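Local coordinates for ABC transporter substrate binding protein (Ribose) (PDB 4WT7), which probably serves as the carbohydrate-binding periplasmic component of an ABC transporter and is bound here to D-allitol, at residues A142-S147 with K246-D251; I228-A233 with A268-Q273; A79-L84 with D90-L95; P104-A109 with I119-S124. All coordinates share one frame; numbering follows the deposited sequence.

Contact 1: A142-S147 with K246-D251; sequences ALQLVS and KTYGVD. With X9X (D-allitol), chain C.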
loop_
_atom_site.group_PDB
_atom_site.type_symbol
_atom_site.label_atom_id
_atom_site.label_comp_id
_atom_site.label_asym_id
_atom_site.label_seq_id
_atom_site.Cartn_x
_atom_site.Cartn_y
_atom_site.Cartn_z
ATOM N N ALA A 142 -11.031 -3.372 9.418
ATOM C CA ALA A 142 -11.990 -4.452 9.504
ATOM C C ALA A 142 -13.029 -4.177 10.596
ATOM O O ALA A 142 -14.215 -4.414 10.412
ATOM C CB ALA A 142 -11.280 -5.797 9.730
ATOM N N LEU A 143 -12.582 -3.675 11.744
ATOM C CA LEU A 143 -13.505 -3.407 12.840
ATOM C C LEU A 143 -14.478 -2.293 12.445
ATOM O O LEU A 143 -15.658 -2.322 12.796
ATOM C CB LEU A 143 -12.748 -3.068 14.132
ATOM C CG LEU A 143 -12.053 -4.280 14.768
ATOM C CD1 LEU A 143 -11.040 -3.849 15.842
ATOM C CD2 LEU A 143 -13.087 -5.194 15.375
ATOM N N GLN A 144 -13.970 -1.314 11.710
ATOM C CA GLN A 144 -14.816 -0.239 11.224
ATOM C C GLN A 144 -15.874 -0.830 10.298
ATOM O O GLN A 144 -17.059 -0.518 10.401
ATOM C CB GLN A 144 -13.991 0.813 10.492
ATOM C CG GLN A 144 -14.853 1.952 9.913
ATOM C CD GLN A 144 -15.030 3.066 10.905
ATOM O OE1 GLN A 144 -14.050 3.641 11.362
ATOM N NE2 GLN A 144 -16.269 3.370 11.262
ATOM N N LEU A 145 -15.428 -1.686 9.390
ATOM C CA LEU A 145 -16.307 -2.312 8.422
ATOM C C LEU A 145 -17.422 -3.060 9.158
ATOM O O LEU A 145 -18.606 -2.842 8.897
ATOM C CB LEU A 145 -15.515 -3.231 7.463
ATOM C CG LEU A 145 -16.343 -3.895 6.333
ATOM C CD1 LEU A 145 -15.493 -4.314 5.148
ATOM C CD2 LEU A 145 -17.064 -5.117 6.843
ATOM N N VAL A 146 -17.041 -3.923 10.101
ATOM C CA VAL A 146 -17.986 -4.758 10.844
ATOM C C VAL A 146 -18.997 -3.900 11.625
ATOM O O VAL A 146 -20.233 -4.053 11.477
ATOM C CB VAL A 146 -17.239 -5.748 11.787
ATOM C CG1 VAL A 146 -18.181 -6.347 12.832
ATOM C CG2 VAL A 146 -16.583 -6.865 10.972
ATOM N N SER A 147 -18.485 -2.998 12.449
ATOM C CA SER A 147 -19.358 -2.034 13.135
ATOM C C SER A 147 -20.330 -1.371 12.131
ATOM O O SER A 147 -21.542 -1.390 12.325
ATOM C CB SER A 147 -18.517 -1.015 13.917
ATOM O OG SER A 147 -19.273 0.116 14.327
ATOM N N LYS A 246 -21.319 0.040 1.285
ATOM C CA LYS A 246 -20.206 0.867 1.801
ATOM C C LYS A 246 -18.848 0.359 1.328
ATOM O O LYS A 246 -18.616 -0.848 1.261
ATOM C CB LYS A 246 -20.205 0.875 3.336
ATOM C CG LYS A 246 -21.429 1.577 3.964
ATOM C CD LYS A 246 -21.546 1.285 5.473
ATOM C CE LYS A 246 -22.661 2.093 6.117
ATOM N NZ LYS A 246 -23.918 1.879 5.391
ATOM N N THR A 247 -17.925 1.271 1.036
ATOM C CA THR A 247 -16.596 0.840 0.589
ATOM C C THR A 247 -15.483 1.185 1.581
ATOM O O THR A 247 -15.604 2.115 2.382
ATOM C CB THR A 247 -16.259 1.353 -0.845
ATOM O OG1 THR A 247 -15.858 2.737 -0.811
ATOM C CG2 THR A 247 -17.491 1.199 -1.749
ATOM N N TYR A 248 -14.386 0.424 1.485
ATOM C CA TYR A 248 -13.321 0.473 2.482
ATOM C C TYR A 248 -11.963 0.306 1.817
ATOM O O TYR A 248 -11.833 -0.471 0.893
ATOM C CB TYR A 248 -13.534 -0.649 3.510
ATOM C CG TYR A 248 -14.797 -0.457 4.297
ATOM C CD1 TYR A 248 -14.815 0.336 5.445
ATOM C CD2 TYR A 248 -15.982 -1.019 3.872
ATOM C CE1 TYR A 248 -15.962 0.536 6.153
ATOM C CE2 TYR A 248 -17.174 -0.786 4.566
ATOM C CZ TYR A 248 -17.155 -0.012 5.703
ATOM O OH TYR A 248 -18.327 0.190 6.397
ATOM N N GLY A 249 -10.958 1.041 2.299
ATOM C CA GLY A 249 -9.618 0.915 1.758
ATOM C C GLY A 249 -8.498 1.591 2.546
ATOM O O GLY A 249 -8.678 2.075 3.675
ATOM N N VAL A 250 -7.327 1.622 1.916
ATOM C CA VAL A 250 -6.130 2.115 2.552
ATOM C C VAL A 250 -5.302 2.949 1.583
ATOM O O VAL A 250 -5.333 2.706 0.371
ATOM C CB VAL A 250 -5.274 0.896 3.020
ATOM C CG1 VAL A 250 -4.018 1.345 3.710
ATOM C CG2 VAL A 250 -6.091 -0.017 3.893
ATOM N N ASP A 251 -4.576 3.917 2.157
ATOM C CA ASP A 251 -3.567 4.785 1.523
ATOM C C ASP A 251 -3.866 6.278 1.801
ATOM O O ASP A 251 -2.943 7.079 1.982
ATOM C CB ASP A 251 -3.435 4.574 0.010
ATOM C CG ASP A 251 -2.670 3.322 -0.348
ATOM O OD1 ASP A 251 -2.321 2.571 0.577
ATOM O OD2 ASP A 251 -2.470 3.082 -1.574
HETATM O OAA X9X C . 0.758 -3.182 -3.969
HETATM C CAG X9X C . -0.317 -2.339 -4.178
HETATM C CAI X9X C . -0.561 -1.239 -3.197
HETATM O OAC X9X C . -1.040 -1.726 -1.967
HETATM C CAK X9X C . 0.636 -0.341 -3.078
HETATM O OAE X9X C . 0.941 0.038 -4.365
HETATM C CAL X9X C . 0.306 0.947 -2.321
HETATM O OAF X9X C . -0.756 1.619 -2.904
HETATM C CAJ X9X C . 0.128 0.835 -0.820
HETATM O OAD X9X C . -1.132 0.405 -0.432
HETATM C CAH X9X C . 1.194 0.047 -0.088
HETATM O OAB X9X C . 1.433 0.446 1.245
#
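Tyr-248 turns its ring onto Leu-145, and this face-on pair carries most of the contact. CB of Leu-145 stands 3.9 Å from the centroid of the Tyr-248 ring and only 6° from its normal, which meets the criterion for a CH-pi interaction. With CG anti to the backbone N (chi1 -177°), Leu-145 lays its branch along the same face, and its CD1 comes to 3.6 Å from CD2 of Tyr-248. Gln-144 approaches differently: its CG lies at the ring edge, 4.2 Å from CE1 of Tyr-248. The phenol OH is hydrogen-bonded to Asp-148 at the end of the same helix. The pairing seats helix 134-148 on one face of the mixed sheet in a Rossmann-like lobe of a type I periplasmic binding protein. Beyond Gly-249, Val-250 packs on Ile-137 and Leu-141 of helix 134-148 as the chain turns a corner. Asp-251 then spans two neighbouring hydroxyls of the D-allitol: its OD1 accepts from OAD at 2.7 Å and its OD2 from OAF at 2.6 Å, while Gln-273 NE2 gives OD1 a second hydrogen bond.

Contact 2: I228-A233 with A268-Q273; sequences IPQLGA and AADVAQ. With X9X (D-allitol), chain C.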
loop_
_atom_site.group_PDB
_atom_site.type_symbol
_atom_site.label_atom_id
_atom_site.label_comp_id
_atom_site.label_asym_id
_atom_site.label_seq_id
_atom_site.Cartn_x
_atom_site.Cartn_y
_atom_site.Cartn_z
ATOM N N ILE A 228 -7.252 2.712 -4.560
ATOM C CA ILE A 228 -7.568 2.967 -5.953
ATOM C C ILE A 228 -8.651 2.022 -6.494
ATOM O O ILE A 228 -9.563 2.487 -7.206
ATOM C CB ILE A 228 -6.276 2.991 -6.806
ATOM C CG1 ILE A 228 -5.310 4.046 -6.230
ATOM C CG2 ILE A 228 -6.568 3.305 -8.246
ATOM C CD1 ILE A 228 -5.956 5.438 -5.965
ATOM N N PRO A 229 -8.604 0.721 -6.141
ATOM C CA PRO A 229 -9.771 -0.121 -6.486
ATOM C C PRO A 229 -11.022 0.379 -5.745
ATOM O O PRO A 229 -12.154 0.381 -6.294
ATOM C CB PRO A 229 -9.382 -1.502 -5.986
ATOM C CG PRO A 229 -7.866 -1.470 -5.929
ATOM C CD PRO A 229 -7.469 -0.064 -5.629
ATOM N N GLN A 230 -10.818 0.831 -4.507
ATOM C CA GLN A 230 -11.908 1.428 -3.749
ATOM C C GLN A 230 -12.571 2.529 -4.571
ATOM O O GLN A 230 -13.789 2.601 -4.634
ATOM C CB GLN A 230 -11.439 1.958 -2.392
ATOM C CG GLN A 230 -12.550 2.493 -1.489
ATOM C CD GLN A 230 -11.994 3.160 -0.219
ATOM O OE1 GLN A 230 -10.776 3.339 -0.062
ATOM N NE2 GLN A 230 -12.891 3.535 0.684
ATOM N N LEU A 231 -11.761 3.383 -5.188
ATOM C CA LEU A 231 -12.262 4.490 -6.011
ATOM C C LEU A 231 -13.138 3.971 -7.167
ATOM O O LEU A 231 -14.248 4.436 -7.362
ATOM C CB LEU A 231 -11.083 5.282 -6.578
ATOM C CG LEU A 231 -11.339 6.497 -7.481
ATOM C CD1 LEU A 231 -12.349 7.437 -6.836
ATOM C CD2 LEU A 231 -9.988 7.221 -7.767
ATOM N N GLY A 232 -12.635 2.999 -7.920
ATOM C CA GLY A 232 -13.451 2.312 -8.912
ATOM C C GLY A 232 -14.759 1.736 -8.369
ATOM O O GLY A 232 -15.824 1.938 -8.947
ATOM N N ALA A 233 -14.653 0.985 -7.277
ATOM C CA ALA A 233 -15.791 0.423 -6.565
ATOM C C ALA A 233 -16.860 1.471 -6.247
ATOM O O ALA A 233 -18.035 1.269 -6.544
ATOM C CB ALA A 233 -15.307 -0.236 -5.276
ATOM N N ALA A 268 -16.707 4.784 2.792
ATOM C CA ALA A 268 -16.994 4.841 4.224
ATOM C C ALA A 268 -15.761 5.058 5.111
ATOM O O ALA A 268 -15.830 5.709 6.138
ATOM C CB ALA A 268 -17.736 3.563 4.649
ATOM N N ALA A 269 -14.638 4.487 4.708
ATOM C CA ALA A 269 -13.404 4.549 5.486
ATOM C C ALA A 269 -12.183 4.277 4.599
ATOM O O ALA A 269 -12.234 3.470 3.665
ATOM C CB ALA A 269 -13.439 3.583 6.624
ATOM N N ASP A 270 -11.086 4.987 4.892
ATOM C CA ASP A 270 -9.833 4.840 4.133
ATOM C C ASP A 270 -8.763 5.111 5.148
ATOM O O ASP A 270 -8.737 6.195 5.743
ATOM C CB ASP A 270 -9.768 5.884 3.025
ATOM C CG ASP A 270 -8.558 5.749 2.130
ATOM O OD1 ASP A 270 -7.658 4.894 2.403
ATOM O OD2 ASP A 270 -8.518 6.502 1.116
ATOM N N VAL A 271 -7.926 4.130 5.426
ATOM C CA VAL A 271 -6.822 4.371 6.366
ATOM C C VAL A 271 -5.675 5.093 5.647
ATOM O O VAL A 271 -5.003 4.543 4.761
ATOM C CB VAL A 271 -6.312 3.064 7.024
ATOM C CG1 VAL A 271 -5.224 3.401 8.036
ATOM C CG2 VAL A 271 -7.478 2.295 7.712
ATOM N N ALA A 272 -5.445 6.333 6.037
ATOM C CA ALA A 272 -4.419 7.118 5.385
ATOM C C ALA A 272 -3.049 6.648 5.843
ATOM O O ALA A 272 -2.804 6.436 7.055
ATOM C CB ALA A 272 -4.597 8.572 5.666
ATOM N N GLN A 273 -2.185 6.491 4.859
ATOM C CA GLN A 273 -0.764 6.293 5.081
ATOM C C GLN A 273 0.005 7.559 4.807
ATOM O O GLN A 273 -0.568 8.573 4.365
ATOM C CB GLN A 273 -0.261 5.216 4.139
ATOM C CG GLN A 273 -0.841 3.873 4.429
ATOM C CD GLN A 273 -0.000 2.734 3.827
ATOM O OE1 GLN A 273 0.956 2.276 4.439
ATOM N NE2 GLN A 273 -0.343 2.314 2.618
HETATM O OAA X9X C . 0.758 -3.182 -3.969
HETATM C CAG X9X C . -0.317 -2.339 -4.178
HETATM C CAI X9X C . -0.561 -1.239 -3.197
HETATM O OAC X9X C . -1.040 -1.726 -1.967
HETATM C CAK X9X C . 0.636 -0.341 -3.078
HETATM O OAE X9X C . 0.941 0.038 -4.365
HETATM C CAL X9X C . 0.306 0.947 -2.321
HETATM O OAF X9X C . -0.756 1.619 -2.904
HETATM C CAJ X9X C . 0.128 0.835 -0.820
HETATM O OAD X9X C . -1.132 0.405 -0.432
HETATM C CAH X9X C . 1.194 0.047 -0.088
HETATM O OAB X9X C . 1.433 0.446 1.245
#
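The amide of Gln-230 and the carboxylate of Asp-270 meet with their planes 70° apart. OE1 of Gln-230 sits over one face of that carboxylate, 3.9 Å from CG of Asp-270 and almost straight above it, so the two groups pack without a hydrogen bond between them. At the other end of the amide, NE2 of Gln-230 donates to O of Ala-269 at 3.1 Å. This bond is bent: the N-H...O angle is 139°, and the donor lies 43° out of the carbonyl plane rather than on a lone pair. The same NE2 has a weak second link to Thr-247 OG1. An extended chain, anti at both of its first torsions, carries the amide from helix 227-240 across to the strand. That helix covers the face of the mixed sheet opposite to helix 134-148, which gives the three-layer alpha/beta/alpha build of a type I periplasmic binding protein lobe. Asp-270 has its main partner elsewhere, OD1 accepting from Gly-252 N. Its OD2 lies close to Asp-227 OD2, and such a pair of acids could favour protonation of one of them. Where the strand ends, Gln-273 reaches the D-allitol pocket: its NE2 donates to OAB of D-allitol at 2.9 Å, nearly straight, while its OE1 is hydrogen-bonded to Ser-132 OG.

Contact 3: A79-L84 with D90-L95; sequences AQLQTL and DAIVQL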
loop_
_atom_site.group_PDB
_atom_site.type_symbol
_atom_site.label_atom_id
_atom_site.label_comp_id
_atom_site.label_asym_id
_atom_site.label_seq_id
_atom_site.Cartn_x
_atom_site.Cartn_y
_atom_site.Cartn_z
ATOM N N ALA A 79 15.114 -6.820 -13.995
ATOM C CA ALA A 79 16.222 -6.412 -14.833
ATOM C C ALA A 79 16.891 -5.180 -14.265
ATOM O O ALA A 79 18.107 -5.042 -14.363
ATOM C CB ALA A 79 15.773 -6.173 -16.259
ATOM N N GLN A 80 16.111 -4.268 -13.691
ATOM C CA GLN A 80 16.699 -3.065 -13.093
ATOM C C GLN A 80 17.426 -3.350 -11.775
ATOM O O GLN A 80 18.435 -2.701 -11.454
ATOM C CB GLN A 80 15.651 -1.957 -12.950
ATOM C CG GLN A 80 14.585 -2.173 -11.828
ATOM C CD GLN A 80 13.453 -1.168 -11.921
ATOM O OE1 GLN A 80 13.127 -0.737 -13.002
ATOM N NE2 GLN A 80 12.853 -0.801 -10.788
ATOM N N LEU A 81 16.946 -4.300 -10.988
ATOM C CA LEU A 81 17.718 -4.701 -9.801
ATOM C C LEU A 81 19.052 -5.324 -10.173
ATOM O O LEU A 81 20.060 -5.111 -9.485
ATOM C CB LEU A 81 16.923 -5.638 -8.913
ATOM C CG LEU A 81 15.765 -4.945 -8.201
ATOM C CD1 LEU A 81 14.734 -5.959 -7.770
ATOM C CD2 LEU A 81 16.307 -4.166 -7.015
ATOM N N GLN A 82 19.077 -6.107 -11.245
ATOM C CA GLN A 82 20.324 -6.714 -11.676
ATOM C C GLN A 82 21.315 -5.646 -12.050
ATOM O O GLN A 82 22.473 -5.701 -11.674
ATOM C CB GLN A 82 20.088 -7.649 -12.854
ATOM C CG GLN A 82 19.540 -8.943 -12.366
ATOM C CD GLN A 82 18.913 -9.798 -13.458
ATOM O OE1 GLN A 82 18.604 -9.334 -14.565
ATOM N NE2 GLN A 82 18.704 -11.059 -13.131
ATOM N N THR A 83 20.831 -4.635 -12.746
ATOM C CA THR A 83 21.700 -3.565 -13.151
ATOM C C THR A 83 22.180 -2.782 -11.916
ATOM O O THR A 83 23.343 -2.426 -11.856
ATOM C CB THR A 83 21.011 -2.584 -14.117
ATOM O OG1 THR A 83 20.733 -3.245 -15.367
ATOM C CG2 THR A 83 21.881 -1.363 -14.328
ATOM N N LEU A 84 21.291 -2.481 -10.970
ATOM C CA LEU A 84 21.732 -1.806 -9.741
ATOM C C LEU A 84 22.811 -2.635 -9.033
ATOM O O LEU A 84 23.789 -2.093 -8.507
ATOM C CB LEU A 84 20.573 -1.571 -8.799
ATOM C CG LEU A 84 19.601 -0.454 -9.167
ATOM C CD1 LEU A 84 18.486 -0.381 -8.090
ATOM C CD2 LEU A 84 20.323 0.886 -9.332
ATOM N N ASP A 90 26.258 2.005 -2.715
ATOM C CA ASP A 90 26.439 1.849 -1.279
ATOM C C ASP A 90 25.242 1.230 -0.562
ATOM O O ASP A 90 25.379 0.687 0.537
ATOM C CB ASP A 90 26.846 3.182 -0.700
ATOM C CG ASP A 90 28.146 3.660 -1.296
ATOM O OD1 ASP A 90 29.186 3.022 -1.001
ATOM O OD2 ASP A 90 28.124 4.618 -2.096
ATOM N N ALA A 91 24.065 1.297 -1.193
ATOM C CA ALA A 91 22.892 0.600 -0.693
ATOM C C ALA A 91 21.841 0.537 -1.818
ATOM O O ALA A 91 21.925 1.290 -2.811
ATOM C CB ALA A 91 22.334 1.304 0.550
ATOM N N ILE A 92 20.887 -0.386 -1.694
ATOM C CA ILE A 92 19.729 -0.392 -2.573
ATOM C C ILE A 92 18.455 -0.341 -1.730
ATOM O O ILE A 92 18.359 -1.046 -0.718
ATOM C CB ILE A 92 19.721 -1.664 -3.427
ATOM C CG1 ILE A 92 20.901 -1.644 -4.391
ATOM C CG2 ILE A 92 18.410 -1.819 -4.169
ATOM C CD1 ILE A 92 21.114 -2.949 -5.171
ATOM N N VAL A 93 17.478 0.486 -2.120
ATOM C CA VAL A 93 16.188 0.487 -1.425
ATOM C C VAL A 93 15.133 0.049 -2.419
ATOM O O VAL A 93 15.017 0.622 -3.509
ATOM C CB VAL A 93 15.746 1.896 -0.862
ATOM C CG1 VAL A 93 14.584 1.719 0.110
ATOM C CG2 VAL A 93 16.875 2.595 -0.176
ATOM N N GLN A 94 14.366 -0.960 -2.049
ATOM C CA GLN A 94 13.323 -1.481 -2.926
ATOM C C GLN A 94 11.955 -1.148 -2.383
ATOM O O GLN A 94 11.619 -1.453 -1.237
ATOM C CB GLN A 94 13.471 -2.999 -3.102
ATOM C CG GLN A 94 12.308 -3.670 -3.809
ATOM C CD GLN A 94 12.138 -3.137 -5.209
ATOM O OE1 GLN A 94 13.126 -2.839 -5.899
ATOM N NE2 GLN A 94 10.898 -3.024 -5.652
ATOM N N LEU A 95 11.164 -0.527 -3.233
ATOM C CA LEU A 95 9.827 -0.081 -2.870
ATOM C C LEU A 95 8.757 -0.974 -3.533
ATOM O O LEU A 95 8.601 -0.986 -4.757
ATOM C CB LEU A 95 9.635 1.393 -3.278
ATOM C CG LEU A 95 8.213 1.949 -3.234
ATOM C CD1 LEU A 95 7.668 1.939 -1.822
ATOM C CD2 LEU A 95 8.180 3.349 -3.800
#
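Ile-92 reaches up from its strand to Leu-84 and Leu-81 of the overlying helix, and its two branches divide the work. The longer branch leaves with CG1 beside the backbone N (chi1 -67°) and runs on extended, bringing CD1 of Ile-92 to 3.9 Å from CB of Leu-84. The short branch, CG2, faces both leucines at similar range, 4.2 Å from CD2 of Leu-81 and likewise 4.2 Å from CD1 of Leu-84. Leu-84 and Leu-81 share one conformation, each with CG anti to its carbonyl carbon and a near-trans second torsion, and lie one helical turn apart. Gln-94 behaves differently. Its chain bends at chi2 (61°) and crosses Leu-81 at about a right angle, setting OE1 of Gln-94 3.6 Å from CD2 of Leu-81. That oxygen is not left to the leucine, for Ser-38 OG is hydrogen-bonded to it, and Gln-94 NE2 is bonded to Leu-96 O. Gln-80 NE2 meets the same serine hydroxyl, so Ser-38 joins helix and strand through polar bonds beside the apolar patch. The axes of the helix and strand segments run 166° apart in direction and 10.5 Å from each other. Such a nearly antiparallel pass belongs to a beta-alpha-beta crossover, here from strand 64-69 through helix 74-87 to strand 91-95, with strand 34-39 lying between the two parallel strands in this Rossmann-like sheet.

Contact 4: P104-A109 with I119-S124; sequences PWLKRA and IDVGSS. With X9X (D-allitol), chain C.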
loop_
_atom_site.group_PDB
_atom_site.type_symbol
_atom_site.label_atom_id
_atom_site.label_comp_id
_atom_site.label_asym_id
_atom_site.label_seq_id
_atom_site.Cartn_x
_atom_site.Cartn_y
_atom_site.Cartn_z
ATOM N N PRO A 104 14.665 -13.124 -4.732
ATOM C CA PRO A 104 15.969 -13.653 -5.169
ATOM C C PRO A 104 16.990 -12.559 -5.478
ATOM O O PRO A 104 18.225 -12.742 -5.349
ATOM C CB PRO A 104 15.614 -14.426 -6.447
ATOM C CG PRO A 104 14.188 -14.951 -6.158
ATOM C CD PRO A 104 13.527 -13.795 -5.395
ATOM N N TRP A 105 16.481 -11.394 -5.866
ATOM C CA TRP A 105 17.379 -10.339 -6.284
ATOM C C TRP A 105 17.835 -9.525 -5.105
ATOM O O TRP A 105 18.969 -9.063 -5.075
ATOM C CB TRP A 105 16.733 -9.514 -7.392
ATOM C CG TRP A 105 16.448 -10.460 -8.466
ATOM C CD1 TRP A 105 15.229 -10.922 -8.870
ATOM C CD2 TRP A 105 17.427 -11.188 -9.211
ATOM N NE1 TRP A 105 15.393 -11.858 -9.874
ATOM C CE2 TRP A 105 16.734 -12.045 -10.087
ATOM C CE3 TRP A 105 18.820 -11.191 -9.217
ATOM C CZ2 TRP A 105 17.396 -12.886 -10.984
ATOM C CZ3 TRP A 105 19.475 -12.029 -10.101
ATOM C CH2 TRP A 105 18.756 -12.879 -10.968
ATOM N N LEU A 106 16.964 -9.359 -4.132
ATOM C CA LEU A 106 17.373 -8.727 -2.897
ATOM C C LEU A 106 18.461 -9.626 -2.244
ATOM O O LEU A 106 19.452 -9.127 -1.686
ATOM C CB LEU A 106 16.192 -8.605 -1.960
ATOM C CG LEU A 106 14.971 -7.809 -2.457
ATOM C CD1 LEU A 106 13.960 -7.682 -1.331
ATOM C CD2 LEU A 106 15.341 -6.479 -3.006
ATOM N N LYS A 107 18.280 -10.939 -2.318
ATOM C CA LYS A 107 19.296 -11.852 -1.757
ATOM C C LYS A 107 20.647 -11.694 -2.496
ATOM O O LYS A 107 21.705 -11.549 -1.870
ATOM C CB LYS A 107 18.824 -13.322 -1.803
ATOM C CG LYS A 107 19.869 -14.334 -1.251
ATOM C CD LYS A 107 19.358 -15.791 -1.365
ATOM C CE LYS A 107 20.180 -16.748 -0.459
ATOM N NZ LYS A 107 21.631 -16.657 -0.826
ATOM N N ARG A 108 20.586 -11.689 -3.822
ATOM C CA ARG A 108 21.756 -11.539 -4.649
ATOM C C ARG A 108 22.489 -10.251 -4.293
ATOM O O ARG A 108 23.697 -10.217 -4.219
ATOM C CB ARG A 108 21.315 -11.547 -6.128
ATOM C CG ARG A 108 22.411 -11.346 -7.124
ATOM C CD ARG A 108 23.416 -12.512 -7.128
ATOM N NE ARG A 108 22.855 -13.753 -7.686
ATOM C CZ ARG A 108 22.811 -14.038 -8.990
ATOM N NH1 ARG A 108 23.296 -13.191 -9.897
ATOM N NH2 ARG A 108 22.296 -15.185 -9.392
ATOM N N ALA A 109 21.746 -9.185 -4.042
ATOM C CA ALA A 109 22.363 -7.894 -3.722
ATOM C C ALA A 109 23.167 -8.012 -2.395
ATOM O O ALA A 109 24.351 -7.664 -2.311
ATOM C CB ALA A 109 21.285 -6.838 -3.611
ATOM N N ILE A 119 10.812 -0.632 1.421
ATOM C CA ILE A 119 9.542 -0.030 1.818
ATOM C C ILE A 119 8.425 -0.982 1.390
ATOM O O ILE A 119 8.319 -1.350 0.217
ATOM C CB ILE A 119 9.361 1.367 1.200
ATOM C CG1 ILE A 119 10.508 2.270 1.670
ATOM C CG2 ILE A 119 7.974 1.951 1.568
ATOM C CD1 ILE A 119 10.713 3.484 0.854
ATOM N N ASP A 120 7.623 -1.392 2.361
ATOM C CA ASP A 120 6.533 -2.331 2.140
ATOM C C ASP A 120 7.007 -3.648 1.531
ATOM O O ASP A 120 6.379 -4.180 0.618
ATOM C CB ASP A 120 5.446 -1.713 1.250
ATOM C CG ASP A 120 4.546 -0.792 1.996
ATOM O OD1 ASP A 120 4.567 -0.815 3.242
ATOM O OD2 ASP A 120 3.785 -0.057 1.315
ATOM N N VAL A 121 8.141 -4.176 2.014
ATOM C CA VAL A 121 8.564 -5.509 1.588
ATOM C C VAL A 121 9.182 -6.237 2.787
ATOM O O VAL A 121 10.259 -5.859 3.243
ATOM C CB VAL A 121 9.631 -5.492 0.459
ATOM C CG1 VAL A 121 9.964 -6.949 0.055
ATOM C CG2 VAL A 121 9.194 -4.667 -0.785
ATOM N N GLY A 122 8.511 -7.276 3.282
ATOM C CA GLY A 122 8.963 -7.989 4.463
ATOM C C GLY A 122 9.902 -9.112 4.075
ATOM O O GLY A 122 9.591 -10.295 4.161
ATOM N N SER A 123 11.057 -8.725 3.585
ATOM C CA SER A 123 12.044 -9.679 3.155
ATOM C C SER A 123 13.031 -10.013 4.260
ATOM O O SER A 123 13.460 -9.139 4.986
ATOM C CB SER A 123 12.813 -9.087 1.998
ATOM O OG SER A 123 13.891 -9.926 1.628
ATOM N N SER A 124 13.401 -11.283 4.357
ATOM C CA SER A 124 14.522 -11.732 5.164
ATOM C C SER A 124 15.842 -11.099 4.776
ATOM O O SER A 124 16.806 -11.102 5.563
ATOM C CB SER A 124 14.693 -13.242 4.973
ATOM O OG SER A 124 13.809 -13.910 5.825
HETATM O OAA X9X C . 0.758 -3.182 -3.969
HETATM C CAG X9X C . -0.317 -2.339 -4.178
HETATM C CAI X9X C . -0.561 -1.239 -3.197
HETATM O OAC X9X C . -1.040 -1.726 -1.967
HETATM C CAK X9X C . 0.636 -0.341 -3.078
HETATM O OAE X9X C . 0.941 0.038 -4.365
HETATM C CAL X9X C . 0.306 0.947 -2.321
HETATM O OAF X9X C . -0.756 1.619 -2.904
HETATM C CAJ X9X C . 0.128 0.835 -0.820
HETATM O OAD X9X C . -1.132 0.405 -0.432
HETATM C CAH X9X C . 1.194 0.047 -0.088
HETATM O OAB X9X C . 1.433 0.446 1.245
#
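Leu-106 drops from its helix onto Ser-123 and Val-121 of the loop that follows strand 116-119. The bond from CA to CB already heads toward the loop, yet neither CB nor CG makes the close approach. The fork does: with CG beside the backbone N (chi1 -59°) and an extended second torsion, CD1 of Leu-106 comes to 3.7 Å from OG of Ser-123. CD1 of Leu-106 also touches CG1 of Val-121 at 4.3 Å. The other methyl, CD2, turns to strand 91-95 and packs on CB of Gln-94. Between its two loop partners the chain makes an inverse gamma turn centred on Gly-122, closed by a weak bond of 3.0 Å from Ser-123 N to Val-121 O. Upstream, Asp-120 enters the ligand pocket, where its OD2 accepts from OAB of D-allitol at a modelled 2.4 Å, a length too short to trust; Thr-131 OG1 is bonded to its OD1. The two segments share no hydrogen bond, but Ser-123 OG is bonded to Asp-103 OD1, earlier on helix 99-111, and to His-125 N; the polar tie thus comes from the preceding turn, while Leu-106 adds apolar contact beside a hydroxyl that already has partners.

Overall arrangement
All four contacts are buried, yet they divide between two lobes. Contacts 1 and 2 share the mixed sheet: their strands are neighbours, and their helices cover opposite faces. Contacts 3 and 4 belong to the parallel sheet of the other lobe, where helices 74-87 and 99-111 lie side by side; Gln-94 O and Ile-119 N, 2.9 Å apart, probably form the hydrogen bond joining their strands. Chemistry differs accordingly. Contact 1 is aromatic-aliphatic, contact 2 rests on an amide-to-backbone bond, and contacts 3 and 4 are largely aliphatic. Contacts 1, 2 and 4 each send one polar residue to D-allitol, bracketing the cleft although the centres of contacts 1 and 4 lie 30 Å apart.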